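Local coordinates for protein Plm1 (Streptomyces sp. HK803, PDB 4HXY) that probably reduces the beta-keto group of the growing phoslactomycin chain with NADPH, as the ketoreductase domain of the first polyketide synthase module, at residues 64-67 with 68-71; 134-137 with 138-141; 204-207 with 208-211; 391-394 with 395-398; 415-418 with 419-423. One frame throughout, in Å; residues are numbered along the deposited sequence. Where two conformers were deposited one is given.

Contact 1: residues 64-67 with 68-71; sequences AGAA and EDLL
A64 brings its methyl group against the base of the D69 side chain, with CB 3.9 Å from D69 CB. The same methyl also meets L70, CB to CB at 4.3 Å. This seats the start of the loop on the first turn of the helix. G65 follows and offers its backbone amide. D69 OD2 accepts from G65 N at 3.1 Å with its anti lone pair, the one away from OD1. A66 adds a second amide to the same oxygen. A66 N lies 3.0 Å from D69 OD2, but the bond is bent to 131° and weak. D69 can receive both because its CG stands beside its own backbone N (chi1 -61°), which turns the carboxylate back over the loop. A66 is also the N-cap residue, and its carbonyl oxygen accepts from D69 N at 2.9 Å. D69, three residues on, supplies one half of a capping box; A66 has no polar side chain for the other half. Putting an alanine at D69 would probably leave the amides of G65 and A66 without this acceptor and set the loop freer to move. A67 opens the regular helical pattern: its oxygen takes L71 N at 2.9 Å in a fairly straight bond. The loop joins strand 59-63 to helix 67-77. Just past that strand, A64 makes a backbone hydrogen bond to V88 of strand 85-90. A64 and L70 pack on C87 of strand 85-90 and on V110 of helix 105-120. A67 and L71 face L293 of helix 290-310.

Contact 2: residues 134-137 with 138-141; sequences RIDD and ATRR
D136 has its CG set between its backbone N and its carbonyl carbon (chi1 61°), and this brings OD1 over the first turn of the helix to T139. T139 answers with OG1 beside its own backbone N (chi1 -60°), which lets hydroxyl and amide share one acceptor. T139 N donates to D136 OD1 at 2.8 Å, nearly along the C-O axis. The hydroxyl T139 OG1 donates at 2.7 Å to D136 OD1 from the opposite face of the carboxylate plane, and from above it. The two bonds fix the rotation of the carboxylate. D136 is the N-cap, and its negative charge would suit the positive end of the helix dipole. Its own carbonyl starts the helical ladder, with R140 N at 3.0 Å from D136 O in an almost straight bond. D137 O accepts from R141 N in the next step. The guanidinium of R141 folds back over that carbonyl, and D137 O lies over one of its faces. I135 lays its CG2 across the R140 chain, 3.6 Å from R140 CG, and also meets the methyl of T139. D137 and R140 run side by side. Their salt bridge is long, D137 OD1 to R140 NH1 at 3.9 Å. R140 has firmer partners elsewhere: NE donates to A37 O and NH2 to S40 OG. The turn follows strand 125-131 and begins helix 137-148. I135 packs on A37 and L38 of helix 36-39, while T139 touches P132.

Contact 3: residues 204-207 with 208-211; sequences ARRV and AEQG
R206 and E209 approach each other one helical turn apart. R206 starts with CG opposite its backbone N (chi1 176°), then bends at both chi2 and chi3. The double bend curls the chain and brings NE toward the glutamate. E209 takes another course. Its CG lies beside its backbone N (chi1 -78°) and the chain then runs extended, so the carboxylate lies back along the preceding turn. The direct salt bridge is long, with R206 NE 4.0 Å from E209 OE1. A water bridges them. It accepts from R206 NE at 3.2 Å, lying in the guanidinium plane at its edge, and donates to E209 OE1 at 2.7 Å. The carboxylate and guanidinium planes are 39° apart and the one direct approach is long, so the link runs mainly through the water. The aliphatic part of E209 rests on the backbone: its CG is 3.2 Å from R205 O. R205 keeps an extended chain and leads its guanidinium away from this pair. Along the backbone, A208 N bonds A204 O at 3.0 Å and E209 N bonds R205 O at 2.9 Å. The helix then ends. Q210 N divides between R206 O and a weak bond to V207 O, and G211 leaves the helix with positive phi. V207 and A208 turn inward onto I216. This is helix 198-210 of the beta-alpha-beta unit between strands 189-193 and 215-220, the first crossover of the Rossmann fold, preceded by a probable glycine-rich NADPH-binding turn.

Contact 4: residues 391-394 with 395-398; sequences ALQA and MEQA
M395 lies alongside L392, both side chains running the same way, and its terminal methyl CE meets L392 CD2 at 4.0 Å. Its chain is extended until a bend at chi3 (72°) turns CE back to the leucine. M395 N also bonds A391 O at 2.8 Å. E396 comes next. Q393 has two conformers. In one it bends at chi2 (69°) and its NE2 donates to E396 OE1 at 2.9 Å from above the carboxylate plane, amide and carboxylate planes 69° apart. This bond may not be constant. The other oxygen, E396 OE2, takes the backbone amide of W184. A leucine in place of E396 would probably leave the W184 amide without its acceptor, and Q393 NE2 too in that conformer. There Q397 crosses Q393 at about a right angle, its OE1 3.8 Å from Q393 CG, while its NE2 donates to P179 O. A398 N closes the turn on A394 O at 2.9 Å. M395 packs on V203 of helix 198-210 and on W361, and A394 and A398 on W7. This is a regular alpha-helix, 388-400, laid against the Rossmann-fold core, with the A391 side chain about 9 Å from the bound NADPH, not touching it.

Contact 5: residues 415-418 with 419-423; sequences SRFL and PAFTA
L418 and P419 adjoin in the C-terminal half of the helix. L418 CB is 3.4 Å from P419 CD, the closeness to the preceding residue that a proline ring brings. Proline has no amide hydrogen, so P419 gives no bond to the turn before, and its ring carbon CD sits 3.2 Å from S415 O instead. The helix is kinked there. L418 also works through its carbonyl, which is gripped twice by T422. T422 N donates to L418 O at 2.9 Å, and T422 OG1 donates at 2.7 Å from the opposite face of the carbonyl plane. The hydroxyl reaches back because OG1 lies between the backbone N and carbonyl carbon of T422 (chi1 66°). These two hydrogen bonds lie at the C-terminal end of the helix, where T422 is the first residue to leave helical geometry. F417 is the other main contributor. It and F421 lie side by side, pointing the same way, with ring planes only 13° apart. Their centroids are 5.4 Å apart and slid, so the rings barely overlap. The closer touch is a CH-pi contact: F421 CB lies over the face of the F417 ring, 4.2 Å from its centroid. The backbone adds F421 N to F417 O. Helix 414-421 follows strand 408-412. Its two phenylalanines enter an aromatic group with W327 of helix 324-327 and F430, whose ring meets both edge-to-face. L418 packs on F430 and F433 of the C-terminal segment.

In the fold
The five contacts follow one another along the chain, each closing before the next opens. Contacts 1 and 2 lie at the starts of helices 67-77 and 137-148, with centres about 22 Å apart. Contacts 3 and 4 lie on the other side of the chain's centre, on helices 198-210 and 388-400. They alone touch: R206 CZ packs on L392 CB at 3.7 Å, so the first Rossmann helix and a late helix are joined. Contact 5, on the last helix, stands about 27 Å from contact 4 and 28 Å from contact 1, between centres. Contacts 1 and 2 thus belong to the N-terminal half, contacts 3 and 4 to the Rossmann half that binds NADPH.

Contact 1: residues 64-67 with 68-71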
loop_
_atom_site.group_PDB
_atom_site.type_symbol
_atom_site.label_atom_id
_atom_site.label_comp_id
_atom_site.label_asym_id
_atom_site.label_seq_id
_atom_site.Cartn_x
_atom_site.Cartn_y
_atom_site.Cartn_z
ATOM N N ALA A 64 15.613 -5.912 4.594
ATOM C CA ALA A 64 15.028 -5.495 3.319
ATOM C C ALA A 64 14.763 -4.001 3.279
ATOM O O ALA A 64 14.150 -3.443 4.179
ATOM C CB ALA A 64 13.726 -6.226 3.090
ATOM N N GLY A 65 15.232 -3.353 2.228
ATOM C CA GLY A 65 14.898 -1.957 1.982
ATOM C C GLY A 65 13.807 -1.733 0.956
ATOM O O GLY A 65 13.292 -0.618 0.836
ATOM N N ALA A 66 13.483 -2.774 0.183
ATOM C CA ALA A 66 12.414 -2.708 -0.817
ATOM C C ALA A 66 11.805 -4.094 -1.000
ATOM O O ALA A 66 12.424 -5.096 -0.634
ATOM C CB ALA A 66 12.971 -2.193 -2.133
ATOM N N ALA A 67 10.619 -4.135 -1.600
ATOM C CA ALA A 67 9.871 -5.386 -1.778
ATOM C C ALA A 67 10.711 -6.442 -2.503
ATOM O O ALA A 67 10.671 -7.622 -2.157
ATOM C CB ALA A 67 8.588 -5.120 -2.537
ATOM N N GLU A 68 11.478 -6.014 -3.518
ATOM C CA GLU A 68 12.345 -6.922 -4.275
ATOM C C GLU A 68 13.368 -7.662 -3.402
ATOM O O GLU A 68 13.702 -8.812 -3.693
ATOM C CB GLU A 68 13.031 -6.182 -5.434
ATOM C CG GLU A 68 13.912 -5.055 -4.992
ATOM C CD GLU A 68 14.333 -4.123 -6.100
ATOM O OE1 GLU A 68 14.899 -4.624 -7.102
ATOM O OE2 GLU A 68 14.100 -2.892 -5.942
ATOM N N ASP A 69 13.844 -7.016 -2.339
ATOM C CA ASP A 69 14.832 -7.628 -1.455
ATOM C C ASP A 69 14.205 -8.783 -0.692
ATOM O O ASP A 69 14.817 -9.853 -0.520
ATOM C CB ASP A 69 15.389 -6.608 -0.461
ATOM C CG ASP A 69 16.090 -5.436 -1.125
ATOM O OD1 ASP A 69 16.757 -5.629 -2.174
ATOM O OD2 ASP A 69 15.985 -4.312 -0.571
ATOM N N LEU A 70 12.979 -8.579 -0.214
ATOM C CA LEU A 70 12.277 -9.643 0.498
ATOM C C LEU A 70 11.884 -10.755 -0.479
ATOM O O LEU A 70 11.947 -11.936 -0.149
ATOM C CB LEU A 70 11.044 -9.078 1.231
ATOM C CG LEU A 70 10.164 -10.109 1.961
ATOM C CD1 LEU A 70 10.964 -10.934 2.956
ATOM C CD2 LEU A 70 9.015 -9.381 2.676
ATOM N N LEU A 71 11.472 -10.383 -1.687
ATOM C CA LEU A 71 11.132 -11.363 -2.718
ATOM C C LEU A 71 12.334 -12.277 -2.973
ATOM O O LEU A 71 12.196 -13.495 -3.007
ATOM C CB LEU A 71 10.729 -10.684 -4.032
ATOM C CG LEU A 71 10.262 -11.642 -5.143
ATOM C CD1 LEU A 71 8.898 -12.241 -4.834
ATOM C CD2 LEU A 71 10.199 -10.966 -6.511
#

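Contact 2: residues 134-137 with 138-141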
loop_
_atom_site.group_PDB
_atom_site.type_symbol
_atom_site.label_atom_id
_atom_site.label_comp_id
_atom_site.label_asym_id
_atom_site.label_seq_id
_atom_site.Cartn_x
_atom_site.Cartn_y
_atom_site.Cartn_z
ATOM N N ARG A 134 19.148 3.996 13.546
ATOM C CA ARG A 134 20.299 3.783 14.411
ATOM C C ARG A 134 19.972 2.676 15.394
ATOM O O ARG A 134 19.076 2.809 16.215
ATOM C CB ARG A 134 20.688 5.075 15.129
ATOM C CG ARG A 134 21.782 4.921 16.207
ATOM C CD ARG A 134 23.065 4.284 15.675
ATOM N NE ARG A 134 23.622 4.977 14.528
ATOM C CZ ARG A 134 24.425 6.042 14.570
ATOM N NH1 ARG A 134 24.794 6.563 15.739
ATOM N NH2 ARG A 134 24.886 6.590 13.449
ATOM N N ILE A 135 20.686 1.569 15.271
ATOM C CA ILE A 135 20.489 0.438 16.153
ATOM C C ILE A 135 21.326 0.610 17.414
ATOM O O ILE A 135 22.526 0.344 17.434
ATOM C CB ILE A 135 20.813 -0.864 15.432
ATOM C CG1 ILE A 135 19.883 -1.013 14.223
ATOM C CG2 ILE A 135 20.601 -2.055 16.371
ATOM C CD1 ILE A 135 20.294 -2.088 13.261
ATOM N N ASP A 136 20.673 1.085 18.460
ATOM C CA ASP A 136 21.297 1.170 19.771
ATOM C C ASP A 136 21.102 -0.148 20.525
ATOM O O ASP A 136 20.461 -1.081 20.023
ATOM C CB ASP A 136 20.786 2.402 20.540
ATOM C CG ASP A 136 19.277 2.385 20.791
ATOM O OD1 ASP A 136 18.616 1.349 20.569
ATOM O OD2 ASP A 136 18.752 3.437 21.209
ATOM N N ASP A 137 21.681 -0.246 21.720
ATOM C CA ASP A 137 21.548 -1.461 22.525
ATOM C C ASP A 137 20.094 -1.806 22.865
ATOM O O ASP A 137 19.725 -2.986 22.904
ATOM C CB ASP A 137 22.392 -1.363 23.818
ATOM C CG ASP A 137 23.829 -1.887 23.648
ATOM O OD1 ASP A 137 24.075 -2.858 22.873
ATOM O OD2 ASP A 137 24.729 -1.326 24.322
ATOM N N ALA A 138 19.266 -0.796 23.115
ATOM C CA ALA A 138 17.855 -1.003 23.420
ATOM C C ALA A 138 17.155 -1.670 22.232
ATOM O O ALA A 138 16.351 -2.581 22.401
ATOM C CB ALA A 138 17.178 0.319 23.740
ATOM N N THR A 139 17.484 -1.212 21.034
ATOM C CA THR A 139 16.884 -1.768 19.836
ATOM C C THR A 139 17.336 -3.206 19.612
ATOM O O THR A 139 16.524 -4.088 19.302
ATOM C CB THR A 139 17.224 -0.915 18.610
ATOM O OG1 THR A 139 16.726 0.417 18.810
ATOM C CG2 THR A 139 16.617 -1.536 17.366
ATOM N N ARG A 140 18.628 -3.454 19.779
ATOM C CA ARG A 140 19.146 -4.821 19.708
ATOM C C ARG A 140 18.394 -5.787 20.621
ATOM O O ARG A 140 18.070 -6.896 20.218
ATOM C CB ARG A 140 20.620 -4.852 20.070
ATOM C CG ARG A 140 21.501 -4.317 18.999
ATOM C CD ARG A 140 22.945 -4.323 19.456
ATOM N NE ARG A 140 23.628 -5.585 19.181
ATOM C CZ ARG A 140 23.918 -6.520 20.087
ATOM N NH1 ARG A 140 23.572 -6.385 21.363
ATOM N NH2 ARG A 140 24.565 -7.612 19.709
ATOM N N ARG A 141 18.113 -5.359 21.852
ATOM C CA ARG A 141 17.466 -6.228 22.834
ATOM C C ARG A 141 15.991 -6.468 22.556
ATOM O O ARG A 141 15.482 -7.562 22.820
ATOM C CB ARG A 141 17.639 -5.676 24.256
ATOM C CG ARG A 141 19.065 -5.687 24.766
ATOM C CD ARG A 141 19.085 -5.465 26.291
ATOM N NE ARG A 141 18.372 -4.235 26.662
ATOM C CZ ARG A 141 18.922 -3.018 26.741
ATOM N NH1 ARG A 141 20.225 -2.822 26.503
ATOM N NH2 ARG A 141 18.161 -1.977 27.072
#

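Contact 3: residues 204-207 with 208-211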
loop_
_atom_site.group_PDB
_atom_site.type_symbol
_atom_site.label_atom_id
_atom_site.label_comp_id
_atom_site.label_asym_id
_atom_site.label_seq_id
_atom_site.Cartn_x
_atom_site.Cartn_y
_atom_site.Cartn_z
ATOM N N ALA A 204 -13.932 11.084 -12.923
ATOM C CA ALA A 204 -14.052 12.083 -13.993
ATOM C C ALA A 204 -15.471 12.647 -14.092
ATOM O O ALA A 204 -15.652 13.865 -14.159
ATOM C CB ALA A 204 -13.643 11.495 -15.328
ATOM N N ARG A 205 -16.466 11.762 -14.079
ATOM C CA ARG A 205 -17.871 12.186 -14.164
ATOM C C ARG A 205 -18.283 12.998 -12.920
ATOM O O ARG A 205 -19.046 13.950 -13.015
ATOM C CB ARG A 205 -18.784 10.978 -14.325
ATOM C CG ARG A 205 -18.616 10.233 -15.618
ATOM C CD ARG A 205 -19.594 9.055 -15.675
ATOM N NE ARG A 205 -19.244 8.043 -16.674
ATOM C CZ ARG A 205 -18.647 6.866 -16.439
ATOM N NH1 ARG A 205 -18.411 6.045 -17.456
ATOM N NH2 ARG A 205 -18.289 6.484 -15.217
ATOM N N ARG A 206 -17.784 12.593 -11.750
ATOM C CA ARG A 206 -18.071 13.303 -10.503
ATOM C C ARG A 206 -17.523 14.725 -10.536
ATOM O O ARG A 206 -18.223 15.683 -10.177
ATOM C CB ARG A 206 -17.490 12.542 -9.298
ATOM C CG ARG A 206 -17.638 13.228 -7.936
ATOM C CD ARG A 206 -19.054 13.735 -7.645
ATOM N NE ARG A 206 -20.053 12.675 -7.619
ATOM C CZ ARG A 206 -20.540 12.082 -6.522
ATOM N NH1 ARG A 206 -21.453 11.130 -6.659
ATOM N NH2 ARG A 206 -20.145 12.427 -5.299
ATOM N N VAL A 207 -16.282 14.855 -10.987
ATOM C CA VAL A 207 -15.641 16.164 -11.124
ATOM C C VAL A 207 -16.421 17.025 -12.108
ATOM O O VAL A 207 -16.696 18.202 -11.844
ATOM C CB VAL A 207 -14.177 16.011 -11.586
ATOM C CG1 VAL A 207 -13.550 17.384 -11.906
ATOM C CG2 VAL A 207 -13.380 15.312 -10.531
ATOM N N ALA A 208 -16.783 16.434 -13.236
ATOM C CA ALA A 208 -17.492 17.163 -14.290
ATOM C C ALA A 208 -18.836 17.686 -13.793
ATOM O O ALA A 208 -19.190 18.859 -14.006
ATOM C CB ALA A 208 -17.675 16.272 -15.497
ATOM N N GLU A 209 -19.571 16.818 -13.111
ATOM C CA GLU A 209 -20.871 17.163 -12.506
ATOM C C GLU A 209 -20.812 18.344 -11.525
ATOM O O GLU A 209 -21.779 19.112 -11.386
ATOM C CB GLU A 209 -21.438 15.930 -11.785
ATOM C CG GLU A 209 -22.053 14.913 -12.726
ATOM C CD GLU A 209 -22.205 13.531 -12.098
ATOM O OE1 GLU A 209 -22.255 13.428 -10.849
ATOM O OE2 GLU A 209 -22.255 12.542 -12.868
ATOM N N GLN A 210 -19.693 18.493 -10.831
ATOM C CA GLN A 210 -19.549 19.542 -9.841
ATOM C C GLN A 210 -19.487 20.927 -10.468
ATOM O O GLN A 210 -19.893 21.926 -9.874
ATOM C CB GLN A 210 -18.283 19.303 -9.014
ATOM C CG GLN A 210 -18.176 20.187 -7.819
ATOM C CD GLN A 210 -19.456 20.200 -6.999
ATOM O OE1 GLN A 210 -19.992 19.136 -6.656
ATOM N NE2 GLN A 210 -19.952 21.396 -6.676
ATOM N N GLY A 211 -18.931 20.994 -11.662
ATOM C CA GLY A 211 -18.892 22.258 -12.389
ATOM C C GLY A 211 -17.907 23.245 -11.800
ATOM O O GLY A 211 -18.088 24.464 -11.936
HETATM O O HOH W 1 -21.119 11.093 -10.172
#

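Contact 4: residues 391-394 with 395-398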
loop_
_atom_site.group_PDB
_atom_site.type_symbol
_atom_site.label_atom_id
_atom_site.label_comp_id
_atom_site.label_asym_id
_atom_site.label_seq_id
_atom_site.Cartn_x
_atom_site.Cartn_y
_atom_site.Cartn_z
ATOM N N ALA A 391 -19.137 5.166 -2.790
ATOM C CA ALA A 391 -17.694 5.272 -2.914
ATOM C C ALA A 391 -17.262 6.706 -3.205
ATOM O O ALA A 391 -16.313 7.235 -2.625
ATOM C CB ALA A 391 -17.188 4.334 -4.004
ATOM N N LEU A 392 -17.971 7.344 -4.130
ATOM C CA LEU A 392 -17.634 8.711 -4.497
ATOM C C LEU A 392 -17.865 9.677 -3.331
ATOM O O LEU A 392 -17.109 10.655 -3.161
ATOM C CB LEU A 392 -18.419 9.128 -5.751
ATOM C CG LEU A 392 -17.941 8.485 -7.053
ATOM C CD1 LEU A 392 -18.948 8.751 -8.191
ATOM C CD2 LEU A 392 -16.540 8.952 -7.447
ATOM N N GLN A 393 -18.906 9.443 -2.539
ATOM C CA GLN A 393 -19.143 10.276 -1.367
ATOM C C GLN A 393 -18.007 10.094 -0.370
ATOM O O GLN A 393 -17.479 11.071 0.167
ATOM C CB GLN A 393 -20.479 9.967 -0.709
ATOM C CG GLN A 393 -20.713 10.762 0.564
ATOM C CD GLN A 393 -20.924 12.235 0.307
ATOM O OE1 GLN A 393 -21.986 12.645 -0.173
ATOM N NE2 GLN A 393 -19.920 13.047 0.635
ATOM N N ALA A 394 -17.579 8.849 -0.165
ATOM C CA ALA A 394 -16.466 8.601 0.747
ATOM C C ALA A 394 -15.178 9.221 0.235
ATOM O O ALA A 394 -14.369 9.702 1.016
ATOM C CB ALA A 394 -16.294 7.081 0.986
ATOM N N MET A 395 -14.990 9.225 -1.089
ATOM C CA MET A 395 -13.840 9.904 -1.685
ATOM C C MET A 395 -13.807 11.392 -1.321
ATOM O O MET A 395 -12.781 11.900 -0.897
ATOM C CB MET A 395 -13.833 9.735 -3.200
ATOM C CG MET A 395 -12.639 10.410 -3.857
ATOM S SD MET A 395 -12.788 10.433 -5.652
ATOM C CE MET A 395 -14.082 11.669 -5.839
ATOM N N GLU A 396 -14.935 12.066 -1.488
ATOM C CA GLU A 396 -15.062 13.484 -1.120
ATOM C C GLU A 396 -14.754 13.702 0.361
ATOM O O GLU A 396 -14.018 14.609 0.724
ATOM C CB GLU A 396 -16.477 13.966 -1.453
ATOM C CG GLU A 396 -16.879 15.265 -0.835
ATOM C CD GLU A 396 -18.248 15.740 -1.329
ATOM O OE1 GLU A 396 -19.253 15.617 -0.560
ATOM O OE2 GLU A 396 -18.303 16.214 -2.495
ATOM N N GLN A 397 -15.292 12.831 1.207
ATOM C CA GLN A 397 -15.052 12.904 2.644
ATOM C C GLN A 397 -13.561 12.756 2.983
ATOM O O GLN A 397 -13.038 13.479 3.822
ATOM C CB GLN A 397 -15.862 11.832 3.371
ATOM C CG GLN A 397 -17.352 12.069 3.396
ATOM C CD GLN A 397 -18.102 10.887 3.982
ATOM O OE1 GLN A 397 -18.295 9.886 3.322
ATOM N NE2 GLN A 397 -18.476 10.986 5.259
ATOM N N ALA A 398 -12.879 11.834 2.303
ATOM C CA ALA A 398 -11.463 11.621 2.548
ATOM C C ALA A 398 -10.623 12.828 2.149
ATOM O O ALA A 398 -9.676 13.216 2.844
ATOM C CB ALA A 398 -10.971 10.352 1.837
#

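Contact 5: residues 415-418 with 419-423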
loop_
_atom_site.group_PDB
_atom_site.type_symbol
_atom_site.label_atom_id
_atom_site.label_comp_id
_atom_site.label_asym_id
_atom_site.label_seq_id
_atom_site.Cartn_x
_atom_site.Cartn_y
_atom_site.Cartn_z
ATOM N N SER A 415 -18.133 -11.184 10.237
ATOM C CA SER A 415 -18.482 -12.576 10.541
ATOM C C SER A 415 -18.087 -13.535 9.408
ATOM O O SER A 415 -17.793 -14.694 9.681
ATOM C CB SER A 415 -19.995 -12.706 10.819
ATOM O OG SER A 415 -20.729 -12.333 9.677
ATOM N N ARG A 416 -18.102 -13.064 8.160
ATOM C CA ARG A 416 -17.618 -13.844 7.020
ATOM C C ARG A 416 -16.132 -13.603 6.741
ATOM O O ARG A 416 -15.392 -14.526 6.386
ATOM C CB ARG A 416 -18.366 -13.500 5.731
ATOM C CG ARG A 416 -19.845 -13.797 5.685
ATOM C CD ARG A 416 -20.418 -13.275 4.351
ATOM N NE ARG A 416 -21.837 -13.589 4.177
ATOM C CZ ARG A 416 -22.459 -13.742 2.996
ATOM N NH1 ARG A 416 -23.762 -14.030 2.963
ATOM N NH2 ARG A 416 -21.799 -13.628 1.842
ATOM N N PHE A 417 -15.699 -12.358 6.856
ATOM C CA PHE A 417 -14.320 -12.022 6.486
ATOM C C PHE A 417 -13.282 -12.709 7.380
ATOM O O PHE A 417 -12.303 -13.260 6.883
ATOM C CB PHE A 417 -14.129 -10.499 6.550
ATOM C CG PHE A 417 -12.731 -10.048 6.255
ATOM C CD1 PHE A 417 -12.346 -9.758 4.964
ATOM C CD2 PHE A 417 -11.796 -9.922 7.272
ATOM C CE1 PHE A 417 -11.044 -9.355 4.692
ATOM C CE2 PHE A 417 -10.498 -9.538 6.991
ATOM C CZ PHE A 417 -10.138 -9.238 5.704
ATOM N N LEU A 418 -13.488 -12.673 8.689
ATOM C CA LEU A 418 -12.444 -13.122 9.626
ATOM C C LEU A 418 -12.149 -14.617 9.542
ATOM O O LEU A 418 -10.965 -14.997 9.496
ATOM C CB LEU A 418 -12.752 -12.713 11.067
ATOM C CG LEU A 418 -12.628 -11.248 11.394
ATOM C CD1 LEU A 418 -13.232 -10.988 12.781
ATOM C CD2 LEU A 418 -11.152 -10.826 11.315
ATOM N N PRO A 419 -13.195 -15.474 9.500
ATOM C CA PRO A 419 -12.863 -16.907 9.360
ATOM C C PRO A 419 -12.188 -17.233 8.032
ATOM O O PRO A 419 -11.329 -18.144 7.980
ATOM C CB PRO A 419 -14.213 -17.624 9.500
ATOM C CG PRO A 419 -15.134 -16.611 10.149
ATOM C CD PRO A 419 -14.639 -15.250 9.735
ATOM N N ALA A 420 -12.527 -16.509 6.964
ATOM C CA ALA A 420 -11.859 -16.736 5.689
ATOM C C ALA A 420 -10.415 -16.239 5.734
ATOM O O ALA A 420 -9.490 -16.947 5.332
ATOM C CB ALA A 420 -12.646 -16.089 4.521
ATOM N N PHE A 421 -10.216 -15.033 6.265
ATOM C CA PHE A 421 -8.880 -14.411 6.283
ATOM C C PHE A 421 -7.889 -15.160 7.162
ATOM O O PHE A 421 -6.691 -15.250 6.830
ATOM C CB PHE A 421 -8.984 -12.942 6.750
ATOM C CG PHE A 421 -7.676 -12.221 6.707
ATOM C CD1 PHE A 421 -7.243 -11.664 5.520
ATOM C CD2 PHE A 421 -6.864 -12.140 7.815
ATOM C CE1 PHE A 421 -6.016 -11.012 5.440
ATOM C CE2 PHE A 421 -5.613 -11.478 7.725
ATOM C CZ PHE A 421 -5.228 -10.911 6.537
ATOM N N THR A 422 -8.402 -15.737 8.253
ATOM C CA THR A 422 -7.589 -16.414 9.247
ATOM C C THR A 422 -7.636 -17.937 9.145
ATOM O O THR A 422 -7.147 -18.625 10.042
ATOM C CB THR A 422 -7.973 -15.995 10.681
ATOM O OG1 THR A 422 -9.314 -16.441 10.993
ATOM C CG2 THR A 422 -7.868 -14.463 10.832
ATOM N N ALA A 423 -8.190 -18.472 8.062
ATOM C CA ALA A 423 -8.356 -19.943 7.971
ATOM C C ALA A 423 -7.044 -20.706 8.108
ATOM O O ALA A 423 -6.981 -21.732 8.779
ATOM C CB ALA A 423 -9.027 -20.337 6.668
#